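PDB 5U5N: HTPA Reductase, which reduces 4-hydroxy-tetrahydrodipicolinate (HTPA) to tetrahydrodipicolinate with a nicotinamide dinucleotide cofactor, in the diaminopimelate route to lysine. Local coordinates for the interface of chains A and B. Coordinates in Å, arbitrary orientation; residue numbers count along the deposited sequence, not the author numbering. Chains: chain A/B, HTPA Reductase.

Contact 1: the interface of chains A and B. Residues chain A 151, 154, 229, 231; chain B 132-133, 135-136, 235, 237.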
# COMPACT_ATOMS: atom_id res chain seq x y z
N PHE A 151 2.29 4.41 -12.96
CA PHE A 151 3.75 4.49 -12.98
C PHE A 151 4.33 4.25 -14.38
O PHE A 151 5.51 3.92 -14.55
CB PHE A 151 4.32 3.50 -11.98
CG PHE A 151 4.01 3.84 -10.55
CD1 PHE A 151 2.77 3.56 -10.00
CD2 PHE A 151 4.97 4.42 -9.74
CE1 PHE A 151 2.49 3.88 -8.69
CE2 PHE A 151 4.72 4.70 -8.42
CZ PHE A 151 3.47 4.44 -7.90
N TYR A 154 8.14 4.41 -15.53
CA TYR A 154 9.04 4.14 -14.40
C TYR A 154 9.77 2.84 -14.64
O TYR A 154 9.34 2.03 -15.45
CB TYR A 154 8.28 4.08 -13.07
CG TYR A 154 7.97 5.43 -12.47
CD1 TYR A 154 7.34 6.44 -13.21
CD2 TYR A 154 8.29 5.71 -11.13
CE1 TYR A 154 7.05 7.70 -12.63
CE2 TYR A 154 8.02 6.95 -10.56
CZ TYR A 154 7.39 7.94 -11.31
OH TYR A 154 7.12 9.18 -10.73
N VAL A 229 12.50 10.40 -8.75
CA VAL A 229 11.48 9.81 -7.86
C VAL A 229 11.81 8.35 -7.61
O VAL A 229 11.93 7.59 -8.56
CB VAL A 229 10.06 9.92 -8.45
CG1 VAL A 229 9.01 9.44 -7.44
CG2 VAL A 229 9.76 11.34 -8.91
N PHE A 231 10.53 5.09 -5.21
CA PHE A 231 9.64 4.36 -4.30
C PHE A 231 10.29 3.04 -3.95
O PHE A 231 10.84 2.35 -4.81
CB PHE A 231 8.30 4.04 -4.93
CG PHE A 231 7.38 5.21 -5.07
CD1 PHE A 231 7.49 6.08 -6.15
CD2 PHE A 231 6.34 5.40 -4.16
CE1 PHE A 231 6.63 7.14 -6.30
CE2 PHE A 231 5.48 6.49 -4.32
CZ PHE A 231 5.63 7.35 -5.37
N GLN B 132 1.97 9.67 -8.49
CA GLN B 132 2.49 8.39 -8.03
C GLN B 132 2.46 8.33 -6.50
O GLN B 132 2.22 7.24 -5.88
CB GLN B 132 3.91 8.13 -8.54
CG GLN B 132 3.99 7.89 -10.06
CD GLN B 132 3.83 9.17 -10.90
OE1 GLN B 132 3.89 10.27 -10.37
NE2 GLN B 132 3.65 9.02 -12.20
N VAL B 133 2.74 9.45 -5.86
CA VAL B 133 2.61 9.59 -4.41
C VAL B 133 1.12 9.50 -4.03
O VAL B 133 0.77 8.84 -3.06
CB VAL B 133 3.31 10.84 -3.85
CG1 VAL B 133 2.93 11.09 -2.39
CG2 VAL B 133 4.82 10.76 -4.08
N ALA B 135 -1.19 7.78 -5.57
CA ALA B 135 -1.54 6.35 -5.69
C ALA B 135 -1.10 5.51 -4.47
O ALA B 135 -1.83 4.60 -4.05
CB ALA B 135 -0.98 5.77 -6.97
N PHE B 136 0.10 5.77 -3.97
CA PHE B 136 0.62 5.09 -2.77
C PHE B 136 -0.24 5.43 -1.54
O PHE B 136 -0.60 4.56 -0.75
CB PHE B 136 2.07 5.46 -2.46
CG PHE B 136 2.50 5.05 -1.06
CD1 PHE B 136 2.54 3.68 -0.68
CD2 PHE B 136 2.81 6.00 -0.10
CE1 PHE B 136 2.91 3.32 0.61
CE2 PHE B 136 3.18 5.63 1.19
CZ PHE B 136 3.24 4.29 1.55
N HIS B 235 8.84 6.82 -0.16
CA HIS B 235 8.65 7.60 -1.34
C HIS B 235 9.48 8.88 -1.20
O HIS B 235 9.31 9.66 -0.26
CB HIS B 235 7.17 7.82 -1.66
CG HIS B 235 6.37 8.46 -0.58
ND1 HIS B 235 6.19 9.82 -0.50
CD2 HIS B 235 5.60 7.92 0.40
CE1 HIS B 235 5.38 10.09 0.52
NE2 HIS B 235 5.03 8.95 1.09
N VAL B 237 11.17 12.07 -3.25
CA VAL B 237 11.09 12.96 -4.39
C VAL B 237 12.19 13.99 -4.33
O VAL B 237 12.35 14.65 -3.29
CB VAL B 237 9.74 13.68 -4.44
CG1 VAL B 237 9.74 14.72 -5.54
CG2 VAL B 237 8.63 12.66 -4.65

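Contact 2: the interface of chains A and B. Residues chain A 132-133, 136, 234-235; chain B 230-231, 233.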
# COMPACT_ATOMS: atom_id res chain seq x y z
N GLN A 132 -0.44 -10.25 7.20
CA GLN A 132 0.00 -8.87 6.90
C GLN A 132 0.59 -8.81 5.50
O GLN A 132 0.45 -7.78 4.80
CB GLN A 132 1.01 -8.37 7.94
CG GLN A 132 0.38 -8.08 9.30
CD GLN A 132 0.05 -9.35 10.11
OE1 GLN A 132 0.51 -10.45 9.77
NE2 GLN A 132 -0.73 -9.18 11.19
N VAL A 133 1.28 -9.87 5.10
CA VAL A 133 1.78 -9.99 3.73
C VAL A 133 0.59 -10.11 2.76
O VAL A 133 0.59 -9.44 1.70
CB VAL A 133 2.82 -11.12 3.57
CG1 VAL A 133 3.19 -11.30 2.11
CG2 VAL A 133 4.09 -10.80 4.36
N PHE A 136 -0.99 -6.58 2.18
CA PHE A 136 -0.15 -5.74 1.32
C PHE A 136 -0.32 -6.13 -0.14
O PHE A 136 -0.48 -5.27 -1.01
CB PHE A 136 1.33 -5.86 1.69
CG PHE A 136 2.24 -5.28 0.66
CD1 PHE A 136 2.20 -3.89 0.42
CD2 PHE A 136 3.13 -6.07 -0.08
CE1 PHE A 136 3.03 -3.30 -0.54
CE2 PHE A 136 3.98 -5.48 -1.03
CZ PHE A 136 3.91 -4.09 -1.27
N LYS A 234 9.23 -2.83 1.07
CA LYS A 234 9.79 -4.04 1.61
C LYS A 234 8.81 -4.75 2.51
O LYS A 234 8.09 -4.11 3.29
CB LYS A 234 10.99 -3.74 2.49
CG LYS A 234 12.21 -3.31 1.76
CD LYS A 234 13.38 -3.15 2.71
CE LYS A 234 14.59 -2.74 1.90
NZ LYS A 234 15.67 -2.26 2.82
N HIS A 235 8.83 -6.08 2.43
CA HIS A 235 8.21 -6.92 3.43
C HIS A 235 9.13 -8.11 3.71
O HIS A 235 9.50 -8.84 2.81
CB HIS A 235 6.77 -7.27 3.06
CG HIS A 235 6.60 -7.97 1.75
ND1 HIS A 235 6.62 -9.34 1.63
CD2 HIS A 235 6.28 -7.49 0.52
CE1 HIS A 235 6.41 -9.67 0.36
NE2 HIS A 235 6.20 -8.56 -0.33
N PHE B 230 8.97 -7.14 9.40
CA PHE B 230 9.40 -5.78 9.11
C PHE B 230 8.82 -5.38 7.75
O PHE B 230 9.08 -6.07 6.74
CB PHE B 230 10.95 -5.76 9.09
CG PHE B 230 11.55 -4.44 8.70
CD1 PHE B 230 11.67 -3.42 9.63
CD2 PHE B 230 12.02 -4.22 7.40
CE1 PHE B 230 12.22 -2.21 9.27
CE2 PHE B 230 12.55 -2.99 7.02
CZ PHE B 230 12.66 -2.00 7.96
N PHE B 231 8.01 -4.31 7.72
CA PHE B 231 7.54 -3.66 6.49
C PHE B 231 8.15 -2.28 6.42
O PHE B 231 8.19 -1.54 7.41
CB PHE B 231 6.01 -3.48 6.46
CG PHE B 231 5.25 -4.74 6.22
CD1 PHE B 231 4.98 -5.63 7.27
CD2 PHE B 231 4.80 -5.08 4.95
CE1 PHE B 231 4.27 -6.81 7.04
CE2 PHE B 231 4.09 -6.27 4.74
CZ PHE B 231 3.82 -7.11 5.77
N PHE B 233 8.18 1.22 3.73
CA PHE B 233 7.68 1.89 2.56
C PHE B 233 8.37 3.27 2.52
O PHE B 233 8.41 4.00 3.52
CB PHE B 233 6.17 2.11 2.64
CG PHE B 233 5.38 0.89 2.94
CD1 PHE B 233 5.52 -0.26 2.16
CD2 PHE B 233 4.51 0.84 4.01
CE1 PHE B 233 4.78 -1.40 2.47
CE2 PHE B 233 3.76 -0.28 4.28
CZ PHE B 233 3.90 -1.41 3.53

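Contact 1: the interface of chains A and B
B:Gln132 pushes its side chain between three aromatic residues of chain A. Its CG methylene lies over one face of the A:Phe151 ring, 3.8 Å from the ring centroid, a CH-pi contact offset toward the CD2 side. B:Gln132 CB touches A:Phe151 CE2 at 3.5 Å and also reaches CE1 of A:Phe231. A bend at chi2 (75°) carries the amide on to A:Tyr154, where it lies over the hydroxyl end of the phenol with the two planes only 21° apart. Here B:Gln132 CD is 3.3 Å from A:Tyr154 OH, a packing contact. Over one face of the A:Phe231 ring, toward the rim, sits A:Phe151 CE2 of its own chain; B:His235 CB comes in from the opposite side, beyond the CE2 rim, 3.4 Å from A:Phe231 CE2. CA of B:Val133 lies at the ring edge, in plane, and its CG2 methyl is 3.7 Å from A:Phe231 CZ. An alanine in place of A:Phe151 would probably deprive the B:Gln132 methylenes of their aromatic platform and open a gap beside A:Phe231. In the fold, the first turn of helix 131-146 of B packs against A:Phe151 and A:Tyr154, both in loop, while strands 229-238 of the two chains run antiparallel, bridging A:Phe231 to B:His235 and A:Val229 to B:Val237.

Contact 2: the interface of chains A and B
Helix 131-146 and strand 229-238 of chain A receive strand 229-238 of chain B, which runs antiparallel to its counterpart and forms a beta bridge between A:His235 and B:Phe231. B:Phe231 carries the contact. Its phenyl ring points into the angle between the strand and the start of the helix, and chain A meets its rim from either side of the ring plane. On one side A:His235 CB stands just past the CE2 rim, 3.3 Å from B:Phe231 CE2. The imidazole itself is turned aside by a chi1 of 58°, which sets CG between the backbone N and the carbonyl carbon and leaves the methylene to do the touching. From the other side of the plane, A:Gln132 CB and O approach the CE1/CZ edge obliquely: CB is 3.7 Å from B:Phe231 CE1, and the helix carbonyl A:Gln132 O is 3.6 Å from B:Phe231 CZ. A:Val133 adds its CG2 methyl near the far end of the ring, 4.0 Å from B:Phe231 CZ, approaching at a slant. Aliphatic carbons and helix backbone thus line the rim and probably help to hold the ring. At its root the strands run close, with A:Lys234 O 3.3 Å from B:Phe231 CA. The lysine takes part here through its backbone, since its extended side chain leads away from the ring. B:Phe230 adds a smaller backbone contact, its carbonyl O lying 3.5 Å from A:His235 CA. Further along the helix, A:Phe136 extends its ring with CG anti to the backbone N (chi1 167°), toward B:Phe233, two residues on from B:Phe231 in the same strand. The two side chains run antiparallel, each passing the other's end, and their rings are offset, without face overlap. The planes are tilted by about 27°, and the rings meet at their corners, A:Phe136 CE1 lying 4.0 Å from B:Phe233 CE1.

The C-alpha centres of contact 1 and contact 2 lie about 17 Å apart in one two-fold symmetric interface. Both use helix 131-146 and strand 229-238 with the chains exchanged: A:Phe231 meets B:Gln132, B:Val133 and B:His235 in contact 1, and B:Phe231 meets A:Gln132, A:Val133 and A:His235 in contact 2. Contact 1 adds the loop residues A:Phe151 and A:Tyr154, contact 2 adds A:Phe136 with B:Phe233; by the two-fold each set recurs with the chains exchanged. Together they join the strands edge to edge and brace that junction with helices, consistent with the dimer that the plant enzyme forms.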